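PDB 6I9A: Lys-gingipain catalytic subunit from Porphyromonas gingivalis, which cleaves proteins after lysine as a secreted cysteine endopeptidase of family C25, attacking substrates such as haemoglobin, collagen and immunoglobulins. Local coordinates for residues 96-100 and 279-283; 329-334 and 353-359; 218-222 and 256-261; 56-60 and 88-92. The contacts are given in a common frame with arbitrary orientation. Where two conformers were deposited one is given. Residues are numbered along the deposited sequence.

Contact 1 of 4, residues 96-100 and 279-283. With H8E (benzyl-N-[(2S)-1-[[(3S)-7-amino-1-(benzylamino)-1,2-dioxoheptan-3-yl]amino]-5-(2-methyl-2-phenylhydrazinyl)-1,5-dioxopentan-2-yl]carbamate), chain I.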
# COMPACT_ATOMS: atom_id res chain seq x y z
N LYS A 96 -20.39 -0.33 11.86
CA LYS A 96 -20.08 0.78 12.76
C LYS A 96 -20.01 2.09 12.01
O LYS A 96 -20.46 3.13 12.51
CB LYS A 96 -18.75 0.53 13.48
CG LYS A 96 -18.65 -0.80 14.23
CD LYS A 96 -19.85 -0.98 15.18
CE LYS A 96 -19.72 -2.20 16.03
NZ LYS A 96 -21.02 -2.48 16.73
N THR A 97 -19.43 2.08 10.81
CA THR A 97 -19.23 3.35 10.11
C THR A 97 -20.46 3.86 9.42
O THR A 97 -20.56 5.06 9.19
CB THR A 97 -18.11 3.24 9.08
OG1 THR A 97 -18.56 2.35 8.04
CG2 THR A 97 -16.82 2.75 9.74
N LYS A 98 -21.37 2.94 8.99
CA LYS A 98 -22.55 3.33 8.21
C LYS A 98 -22.14 3.93 6.86
O LYS A 98 -22.96 4.56 6.22
CB LYS A 98 -23.48 4.31 8.97
CG LYS A 98 -23.70 4.00 10.47
CD LYS A 98 -24.23 2.64 10.69
CE LYS A 98 -24.54 2.40 12.16
NZ LYS A 98 -25.10 1.03 12.34
N LYS A 99 -20.89 3.67 6.43
CA LYS A 99 -20.38 4.17 5.15
C LYS A 99 -19.76 3.01 4.42
O LYS A 99 -19.48 1.97 5.01
CB LYS A 99 -19.34 5.29 5.36
CG LYS A 99 -19.88 6.50 6.14
CD LYS A 99 -20.99 7.27 5.44
CE LYS A 99 -21.50 8.35 6.42
NZ LYS A 99 -22.50 9.21 5.79
N VAL A 100 -19.51 3.17 3.11
CA VAL A 100 -18.99 2.05 2.34
C VAL A 100 -17.69 1.54 2.94
O VAL A 100 -16.82 2.30 3.41
CB VAL A 100 -18.85 2.43 0.84
CG1 VAL A 100 -17.72 3.45 0.59
CG2 VAL A 100 -18.71 1.18 -0.04
N SER A 279 -9.75 7.50 4.96
CA SER A 279 -10.94 6.99 5.63
C SER A 279 -12.20 7.23 4.82
O SER A 279 -12.39 8.31 4.26
CB SER A 279 -11.09 7.70 6.97
OG SER A 279 -12.20 7.18 7.70
N SER A 280 -13.05 6.19 4.72
CA SER A 280 -14.36 6.34 4.07
C SER A 280 -15.35 7.16 4.95
O SER A 280 -15.94 8.11 4.44
CB SER A 280 -14.87 4.94 3.73
OG SER A 280 -16.23 5.05 3.33
N PRO A 281 -15.49 6.86 6.25
CA PRO A 281 -16.35 7.69 7.12
C PRO A 281 -15.49 8.78 7.77
O PRO A 281 -14.29 8.99 7.44
CB PRO A 281 -16.80 6.69 8.16
CG PRO A 281 -15.54 5.86 8.41
CD PRO A 281 -15.02 5.66 6.98
N ASN A 282 -16.04 9.47 8.75
CA ASN A 282 -15.24 10.40 9.54
C ASN A 282 -14.11 9.67 10.23
O ASN A 282 -14.28 8.50 10.64
CB ASN A 282 -16.13 11.04 10.63
CG ASN A 282 -17.21 11.93 10.04
OD1 ASN A 282 -17.18 12.30 8.87
ND2 ASN A 282 -18.18 12.32 10.87
N SER A 283 -12.98 10.31 10.39
CA SER A 283 -11.93 9.79 11.26
C SER A 283 -11.95 10.61 12.55
O SER A 283 -12.67 11.62 12.61
CB SER A 283 -10.55 9.75 10.60
OG SER A 283 -10.00 11.06 10.52
CAQ H8E I . -15.27 19.03 6.29
CAK H8E I . -14.97 20.14 5.47
CAH H8E I . -14.34 21.26 6.02
CAL H8E I . -14.01 21.31 7.38
CAR H8E I . -14.33 20.21 8.15
CBO H8E I . -14.91 19.06 7.64
CBA H8E I . -15.24 18.01 8.54
NBE H8E I . -14.13 17.07 8.75
CBL H8E I . -13.93 16.42 9.93
OAE H8E I . -14.61 16.67 10.93
CBN H8E I . -12.82 15.37 9.94
OAG H8E I . -11.98 15.51 8.99
CBS H8E I . -12.21 15.19 11.36
CBB H8E I . -10.82 14.55 11.35
CAY H8E I . -10.17 14.48 12.73
CAX H8E I . -8.90 13.63 12.81
CAW H8E I . -7.72 14.29 12.13
NAB H8E I . -6.51 13.42 12.28
NBG H8E I . -13.09 14.44 12.28
C H8E I . -13.59 14.89 13.43
O H8E I . -13.43 16.02 13.89
CA H8E I . -14.56 13.91 14.07
N H8E I . -14.70 14.12 15.51
CBK H8E I . -13.69 13.87 16.38
OAD H8E I . -12.57 13.57 15.95
OBI H8E I . -14.00 13.98 17.62
CBD H8E I . -12.94 13.81 18.64
CBP H8E I . -13.42 14.22 19.96
CAS H8E I . -13.86 13.28 20.90
CAM H8E I . -14.31 13.65 22.20
CAI H8E I . -14.35 15.03 22.47
CAN H8E I . -13.97 15.96 21.51
CAT H8E I . -13.50 15.57 20.26
CB H8E I . -15.94 14.06 13.41
CG H8E I . -16.54 15.48 13.55
CD H8E I . -17.68 15.69 12.60
OE1 H8E I . -18.81 15.30 12.89
NE2 H8E I . -17.29 16.25 11.44
NBT H8E I . -18.16 16.38 10.34
CAA H8E I . -17.69 15.62 9.15
CBQ H8E I . -18.79 17.66 10.23
CAU H8E I . -19.21 18.18 9.00
CAO H8E I . -19.87 19.40 8.94
CAJ H8E I . -20.10 20.13 10.10
CAP H8E I . -19.65 19.66 11.32
CAV H8E I . -19.01 18.42 11.39

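Contact 2 of 4, residues 329-334 and 353-359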
# COMPACT_ATOMS: atom_id res chain seq x y z
N MET A 329 -1.11 1.00 6.70
CA MET A 329 -2.49 1.14 7.20
C MET A 329 -2.80 0.12 8.30
O MET A 329 -3.41 0.46 9.30
CB MET A 329 -3.45 0.98 6.01
CG MET A 329 -4.91 1.15 6.39
SD MET A 329 -6.02 1.07 4.98
CE MET A 329 -6.19 -0.71 4.76
N TRP A 330 -2.33 -1.11 8.11
CA TRP A 330 -2.52 -2.20 9.07
C TRP A 330 -1.92 -1.78 10.42
O TRP A 330 -2.56 -1.92 11.46
CB TRP A 330 -1.80 -3.44 8.53
CG TRP A 330 -2.06 -4.66 9.36
CD1 TRP A 330 -1.34 -5.08 10.43
CD2 TRP A 330 -3.05 -5.64 9.11
NE1 TRP A 330 -1.88 -6.29 10.90
CE2 TRP A 330 -2.92 -6.64 10.09
CE3 TRP A 330 -4.06 -5.75 8.16
CZ2 TRP A 330 -3.77 -7.77 10.13
CZ3 TRP A 330 -4.89 -6.84 8.20
CH2 TRP A 330 -4.75 -7.82 9.17
N ALA A 331 -0.68 -1.30 10.42
CA ALA A 331 0.00 -0.89 11.66
C ALA A 331 -0.77 0.23 12.35
O ALA A 331 -0.90 0.24 13.58
CB ALA A 331 1.43 -0.43 11.32
N GLY A 332 -1.29 1.21 11.59
CA GLY A 332 -2.07 2.28 12.21
C GLY A 332 -3.29 1.73 12.89
O GLY A 332 -3.61 2.07 14.04
N ASN A 333 -3.99 0.82 12.20
CA ASN A 333 -5.18 0.23 12.81
C ASN A 333 -4.84 -0.63 14.01
O ASN A 333 -5.61 -0.63 14.98
CB ASN A 333 -5.95 -0.58 11.77
CG ASN A 333 -6.61 0.23 10.68
OD1 ASN A 333 -6.70 1.46 10.75
ND2 ASN A 333 -7.05 -0.50 9.63
N LEU A 334 -3.68 -1.31 14.00
CA LEU A 334 -3.27 -2.07 15.18
C LEU A 334 -3.06 -1.14 16.36
O LEU A 334 -3.44 -1.46 17.48
CB LEU A 334 -1.96 -2.82 14.92
CG LEU A 334 -2.00 -4.03 13.98
CD1 LEU A 334 -0.58 -4.57 13.85
CD2 LEU A 334 -2.91 -5.14 14.55
N TYR A 353 -12.50 1.57 13.03
CA TYR A 353 -11.26 1.87 12.27
C TYR A 353 -10.96 0.82 11.22
O TYR A 353 -10.58 1.18 10.09
CB TYR A 353 -10.05 2.09 13.21
CG TYR A 353 -9.84 3.58 13.39
CD1 TYR A 353 -8.68 4.20 12.92
CD2 TYR A 353 -10.84 4.39 13.92
CE1 TYR A 353 -8.53 5.59 12.97
CE2 TYR A 353 -10.73 5.78 13.91
CZ TYR A 353 -9.58 6.37 13.43
OH TYR A 353 -9.47 7.73 13.45
N TRP A 354 -11.16 -0.48 11.53
CA TRP A 354 -10.92 -1.51 10.52
C TRP A 354 -11.90 -1.36 9.37
O TRP A 354 -11.51 -1.63 8.23
CB TRP A 354 -10.97 -2.90 11.17
CG TRP A 354 -9.77 -3.17 12.03
CD1 TRP A 354 -9.67 -3.05 13.40
CD2 TRP A 354 -8.45 -3.53 11.56
NE1 TRP A 354 -8.39 -3.33 13.81
CE2 TRP A 354 -7.61 -3.63 12.70
CE3 TRP A 354 -7.91 -3.74 10.29
CZ2 TRP A 354 -6.26 -3.98 12.60
CZ3 TRP A 354 -6.58 -4.11 10.20
CH2 TRP A 354 -5.75 -4.20 11.33
N GLU A 355 -13.15 -0.93 9.62
CA GLU A 355 -14.10 -0.65 8.54
C GLU A 355 -13.78 0.66 7.79
O GLU A 355 -14.22 0.83 6.64
CB GLU A 355 -15.52 -0.52 9.10
CG GLU A 355 -16.18 -1.81 9.55
CD GLU A 355 -17.60 -1.62 10.03
OE1 GLU A 355 -18.00 -0.47 10.36
OE2 GLU A 355 -18.34 -2.62 10.04
N ALA A 356 -13.15 1.61 8.47
CA ALA A 356 -13.01 2.97 7.95
C ALA A 356 -11.88 3.14 6.92
O ALA A 356 -12.07 3.72 5.86
CB ALA A 356 -12.76 3.94 9.11
N TYR A 357 -10.66 2.71 7.30
CA TYR A 357 -9.48 3.00 6.48
C TYR A 357 -9.38 2.08 5.29
O TYR A 357 -9.66 0.86 5.38
CB TYR A 357 -8.22 2.99 7.35
CG TYR A 357 -7.92 4.37 7.92
CD1 TYR A 357 -8.48 4.80 9.13
CD2 TYR A 357 -7.13 5.28 7.22
CE1 TYR A 357 -8.24 6.09 9.62
CE2 TYR A 357 -6.87 6.55 7.72
CZ TYR A 357 -7.41 6.94 8.92
OH TYR A 357 -7.09 8.20 9.38
N HIS A 358 -8.98 2.65 4.16
CA HIS A 358 -8.81 1.91 2.92
C HIS A 358 -7.56 2.33 2.22
O HIS A 358 -7.12 3.47 2.34
CB HIS A 358 -10.01 2.23 1.98
CG HIS A 358 -11.30 1.60 2.43
ND1 HIS A 358 -12.04 2.12 3.46
CD2 HIS A 358 -11.91 0.46 2.01
CE1 HIS A 358 -13.08 1.30 3.63
NE2 HIS A 358 -13.04 0.28 2.78
N VAL A 359 -7.07 1.40 1.37
CA VAL A 359 -6.09 1.71 0.35
C VAL A 359 -6.83 1.83 -1.00
O VAL A 359 -7.51 0.88 -1.42
CB VAL A 359 -4.99 0.65 0.24
CG1 VAL A 359 -4.02 1.04 -0.91
CG2 VAL A 359 -4.20 0.49 1.55
O HOH W 1 -8.96 -0.76 7.46

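Contact 3 of 4, residues 218-222 and 256-261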
# COMPACT_ATOMS: atom_id res chain seq x y z
N SER A 218 -12.86 16.48 3.65
CA SER A 218 -14.15 16.32 3.02
C SER A 218 -14.04 15.20 2.00
O SER A 218 -12.96 14.64 1.78
CB SER A 218 -14.65 17.60 2.36
OG SER A 218 -13.94 17.77 1.14
N GLU A 219 -15.14 14.87 1.31
CA GLU A 219 -15.08 13.78 0.33
C GLU A 219 -14.15 14.09 -0.80
O GLU A 219 -13.62 13.17 -1.41
CB GLU A 219 -16.47 13.54 -0.30
CG GLU A 219 -17.59 13.22 0.72
CD GLU A 219 -18.38 14.42 1.27
OE1 GLU A 219 -17.88 15.57 1.18
OE2 GLU A 219 -19.49 14.20 1.79
N THR A 220 -13.94 15.39 -1.07
CA THR A 220 -13.17 15.81 -2.25
C THR A 220 -12.02 16.73 -1.91
O THR A 220 -11.49 17.39 -2.82
CB THR A 220 -14.12 16.47 -3.29
OG1 THR A 220 -14.76 17.59 -2.66
CG2 THR A 220 -15.14 15.50 -3.83
N ALA A 221 -11.58 16.77 -0.64
CA ALA A 221 -10.51 17.68 -0.30
C ALA A 221 -9.85 17.33 1.01
O ALA A 221 -10.49 16.86 1.96
CB ALA A 221 -11.02 19.15 -0.18
N TRP A 222 -8.57 17.70 1.11
CA TRP A 222 -7.93 18.01 2.38
C TRP A 222 -8.40 19.44 2.65
O TRP A 222 -8.20 20.33 1.82
CB TRP A 222 -6.40 17.89 2.30
CG TRP A 222 -5.93 16.49 2.13
CD1 TRP A 222 -6.64 15.33 2.35
CD2 TRP A 222 -4.59 16.09 1.87
NE1 TRP A 222 -5.82 14.25 2.20
CE2 TRP A 222 -4.55 14.68 1.90
CE3 TRP A 222 -3.40 16.79 1.58
CZ2 TRP A 222 -3.35 13.95 1.75
CZ3 TRP A 222 -2.23 16.06 1.37
CH2 TRP A 222 -2.22 14.66 1.45
N TYR A 256 -19.13 7.92 -3.06
CA TYR A 256 -19.69 9.25 -3.12
C TYR A 256 -20.23 9.55 -4.53
O TYR A 256 -19.82 8.92 -5.53
CB TYR A 256 -18.62 10.26 -2.72
CG TYR A 256 -19.11 11.69 -2.58
CD1 TYR A 256 -20.15 12.02 -1.69
CD2 TYR A 256 -18.46 12.73 -3.23
CE1 TYR A 256 -20.53 13.35 -1.49
CE2 TYR A 256 -18.85 14.05 -3.05
CZ TYR A 256 -19.90 14.35 -2.21
OH TYR A 256 -20.29 15.67 -2.08
N VAL A 257 -21.13 10.54 -4.63
CA VAL A 257 -21.79 10.93 -5.88
C VAL A 257 -20.78 11.45 -6.91
O VAL A 257 -21.09 11.45 -8.11
CB VAL A 257 -22.94 11.95 -5.63
CG1 VAL A 257 -22.41 13.27 -5.06
CG2 VAL A 257 -23.79 12.18 -6.87
N GLN A 258 -19.61 11.88 -6.46
CA GLN A 258 -18.49 12.28 -7.31
C GLN A 258 -17.29 11.41 -6.95
O GLN A 258 -17.24 10.92 -5.82
CB GLN A 258 -18.14 13.77 -7.11
CG GLN A 258 -19.29 14.75 -7.48
CD GLN A 258 -19.79 14.66 -8.91
OE1 GLN A 258 -20.96 14.96 -9.20
NE2 GLN A 258 -18.94 14.25 -9.84
N PRO A 259 -16.29 11.25 -7.81
CA PRO A 259 -15.08 10.54 -7.39
C PRO A 259 -14.50 11.22 -6.13
O PRO A 259 -14.39 12.46 -6.04
CB PRO A 259 -14.12 10.69 -8.59
CG PRO A 259 -15.12 10.77 -9.77
CD PRO A 259 -16.18 11.68 -9.22
N CYS A 260 -14.15 10.42 -5.14
CA CYS A 260 -13.64 11.01 -3.93
C CYS A 260 -12.17 11.44 -4.11
O CYS A 260 -11.52 11.06 -5.09
CB CYS A 260 -13.81 10.07 -2.74
SG CYS A 260 -12.77 8.57 -2.80
N PHE A 261 -11.63 12.18 -3.15
CA PHE A 261 -10.27 12.65 -3.19
C PHE A 261 -9.28 11.49 -3.44
O PHE A 261 -8.36 11.61 -4.26
CB PHE A 261 -9.98 13.35 -1.85
CG PHE A 261 -8.60 13.93 -1.73
CD1 PHE A 261 -7.53 13.16 -1.27
CD2 PHE A 261 -8.37 15.27 -2.02
CE1 PHE A 261 -6.26 13.71 -1.12
CE2 PHE A 261 -7.10 15.83 -1.86
CZ PHE A 261 -6.06 15.05 -1.38
O HOH W 2 -21.40 16.13 0.40

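Contact 4 of 4, residues 56-60 and 88-92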
# COMPACT_ATOMS: atom_id res chain seq x y z
N ASN A 56 -22.54 -7.91 -4.45
CA ASN A 56 -21.70 -7.93 -3.26
C ASN A 56 -21.69 -9.35 -2.65
O ASN A 56 -20.61 -9.86 -2.28
CB ASN A 56 -22.24 -6.95 -2.23
CG ASN A 56 -21.39 -6.96 -0.99
OD1 ASN A 56 -20.20 -6.64 -1.04
ND2 ASN A 56 -21.97 -7.25 0.15
N ALA A 57 -22.90 -9.97 -2.53
CA ALA A 57 -22.96 -11.29 -1.91
C ALA A 57 -22.17 -12.35 -2.68
O ALA A 57 -21.46 -13.15 -2.07
CB ALA A 57 -24.40 -11.74 -1.77
N SER A 58 -22.28 -12.37 -4.03
CA SER A 58 -21.60 -13.41 -4.80
C SER A 58 -20.08 -13.15 -4.77
O SER A 58 -19.31 -14.10 -4.65
CB SER A 58 -22.15 -13.45 -6.23
OG SER A 58 -21.76 -12.33 -7.02
N ILE A 59 -19.68 -11.89 -4.93
CA ILE A 59 -18.25 -11.59 -4.97
C ILE A 59 -17.61 -11.92 -3.62
O ILE A 59 -16.53 -12.52 -3.56
CB ILE A 59 -18.05 -10.09 -5.37
CG1 ILE A 59 -18.45 -9.88 -6.84
CG2 ILE A 59 -16.58 -9.65 -5.08
CD1 ILE A 59 -18.66 -8.42 -7.17
N LYS A 60 -18.29 -11.54 -2.52
CA LYS A 60 -17.77 -11.85 -1.20
C LYS A 60 -17.68 -13.38 -0.99
O LYS A 60 -16.67 -13.90 -0.47
CB LYS A 60 -18.65 -11.18 -0.13
CG LYS A 60 -18.19 -11.43 1.30
CD LYS A 60 -18.93 -10.44 2.30
CE LYS A 60 -20.40 -10.59 2.37
NZ LYS A 60 -20.89 -9.75 3.49
N VAL A 88 -19.16 -1.82 -10.13
CA VAL A 88 -18.85 -3.21 -10.46
C VAL A 88 -18.51 -4.04 -9.19
O VAL A 88 -18.82 -5.24 -9.14
CB VAL A 88 -17.79 -3.41 -11.55
CG1 VAL A 88 -18.25 -2.92 -12.92
CG2 VAL A 88 -16.46 -2.79 -11.19
N ILE A 89 -17.87 -3.44 -8.17
CA ILE A 89 -17.58 -4.16 -6.91
C ILE A 89 -18.08 -3.22 -5.82
O ILE A 89 -17.46 -2.20 -5.55
CB ILE A 89 -16.10 -4.53 -6.76
CG1 ILE A 89 -15.65 -5.46 -7.89
CG2 ILE A 89 -15.89 -5.21 -5.38
CD1 ILE A 89 -14.07 -5.62 -7.95
N SER A 90 -19.27 -3.46 -5.30
CA SER A 90 -19.95 -2.41 -4.54
C SER A 90 -19.40 -2.08 -3.17
O SER A 90 -19.64 -0.97 -2.70
CB SER A 90 -21.43 -2.75 -4.36
OG SER A 90 -21.54 -3.96 -3.63
N GLY A 91 -18.74 -3.01 -2.52
CA GLY A 91 -18.53 -2.89 -1.08
C GLY A 91 -19.88 -2.99 -0.35
O GLY A 91 -20.91 -3.36 -0.96
N GLU A 92 -19.91 -2.69 0.95
CA GLU A 92 -21.18 -2.68 1.67
C GLU A 92 -21.05 -1.65 2.76
O GLU A 92 -19.96 -1.14 3.05
CB GLU A 92 -21.57 -4.07 2.21
CG GLU A 92 -20.64 -4.60 3.30
CD GLU A 92 -21.01 -6.02 3.67
OE1 GLU A 92 -20.74 -6.95 2.88
OE2 GLU A 92 -21.59 -6.20 4.77
O HOH W 3 -18.39 -6.83 1.25
O HOH W 4 -23.85 -5.58 -5.31

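Contact 1 of 4, residues 96-100 and 279-283
S279 ends the strand 273-279, and its hydroxyl turns back onto its own segment, OG donating to P281 O at 2.8 Å. S280 makes the one hydrogen bond between the segments: its OG donates to V100 O at 2.8 Å, a job for a short hydroxyl side chain that can be buried without leaving a donor unused. P281 follows, a rigid apolar ring in a buried place; its CG meets T97 CG2 at 3.6 Å, and its CB meets K99 CG at 3.7 Å, the aliphatic stem of the lysine packing while the ammonium group lies beyond the contact. T97 turns its methyl to P281 while OG1 accepts from K99 N at 3.1 Å, an ST turn. N282 OD1 lies 3.4 Å from H8E CAA, and S283 O holds the inhibitor by a single backbone hydrogen bond from H8E NBG at 2.9 Å. On this loop leaving strand 273-279, beside edge strand 357-361, P281 lies about 7 Å from the nucleophile C249 (side chain to side chain), and N282 and S283 belong to the inhibitor pocket of this lysine-specific cysteine protease.

Contact 2 of 4, residues 329-334 and 353-359
W354 lays the face of its indole under N333, whose CB stands 3.5 Å from the centroid of the six-membered ring and almost on the ring normal, a CH-pi contact. The same indole turns its edge to the face of W330, an edge-to-face (T-shaped) pair with centroids of the six-membered rings 4.9 Å apart and planes at 73°. This is helix-on-sheet packing in the catalytic domain: helix 325-342 runs antiparallel to the edge strand 357-361, at 170° and 9.6 Å between the short segments, and also meets the end of helix 350-356. Large flat tryptophans suit the gap between the helices, and L334 CD2 touches W354 CZ2 at 4.0 Å. M329, extended with chi1 and chi2 both t, reaches the strand instead, its SD 3.8 Å from Y357 CB and 3.9 Å from V359 CG2. The polar ends find partners beyond these segments: W330 NE1 is hydrogen-bonded to H6 O, N333 OD1 to W291 NE1, the hydroxyls of Y353 and Y357 to D288, and W354 NE1 is satisfied by T337. One water links the segments, donating to W354 O at 2.8 Å and Y357 O at 2.7 Å and accepting weakly from N333 ND2 at 2.9 Å.

Contact 3 of 4, residues 218-222 and 256-261
The side chain of E219 bends rather than extends: with chi1 m and chi2 off any well at 91°, its CG lies over the face of Y256, 3.6 Å from the ring centroid, a CH-pi contact. Its carboxylate reaches a water that bridges E219 OE2 (3.1 Å) and Y256 OH (2.8 Å). T220 points its CB away, yet CG2 approaches P259 O at 3.8 Å. The backbone joins the segments too: F261 N donates to E219 O at 2.8 Å, E219 lying in a type I turn from S218 to A221 in which S218 OG accepts from T220 N at 3.2 Å. W222, chi1 m, and F261, chi1 t, form a face-to-face stack, centroids of the W222 five-membered ring and the F261 ring 4.2 Å apart, planes at 28°; indole NE1 is satisfied by Y276 OH. C260 is the N-cap of helix 261-267, which supplies E263 to a calcium site. The contact seats the start of that helix against the small antiparallel sheet 217-228, with L227 and L232 also touching F261.

Contact 4 of 4, residues 56-60 and 88-92
E92 OE1 gathers the polar side of this contact, accepting from K60 NZ at 2.9 Å in a salt bridge and from N56 ND2 at 3.0 Å with a nearly straight hydrogen bond. The contact belongs to an alpha/beta arrangement: it joins the first turn of helix 56-72, flanking the first, four-stranded parallel sheet of the catalytic domain, to the loop after the inner strand 79-83 of that sheet. N56 and K60 are four residues apart, about one helical turn, so both side chains emerge on the same face and converge on one carboxylate oxygen; the helical bond from K60 N to N56 O, 2.9 Å, holds that spacing. A water donates to N56 OD1 and to E92 OE1, both at 2.9 Å. The asparagine amide suits this place: it offers a donor to the glutamate and an acceptor to the water, OD1 also having a weak hydrogen bond with Y105 OH. G91 lies at positive phi, 66°, a conformation easy for glycine, before strand 92-93, while S90 OG donates to G91 O at 2.8 Å. Farther out the buried I59 makes an apolar contact, CD1 to I89 CG1 at 4.3 Å; its CD1 also comes within van der Waals range of V88 O, 3.7 Å. At the helix start, N56 N donates at 2.8 Å to a water that in turn donates to S90 OG at 3.3 Å.

How the contacts relate
From the N terminus, contact 4 closes first, tying the start of helix 56-72 to the loop after strand 79-83. Just beyond it the chain opens contact 1 at 96-100, whose long loop is closed only at 279-283, after the second, six-stranded sheet has been largely built. Contact 3 nests wholly inside that loop, and contact 2 follows in series, closing helix 325-342 onto 353-359. Contact 1 is the hub: V100 CG2 packs on S90 O of contact 4 at 3.6 Å, and S280 N lies 2.9 Å from A356 O of contact 2, a probable hydrogen bond. Contact 3 stands apart, about 6 Å from contact 1 between nearest atoms. All lie in the peptidase part.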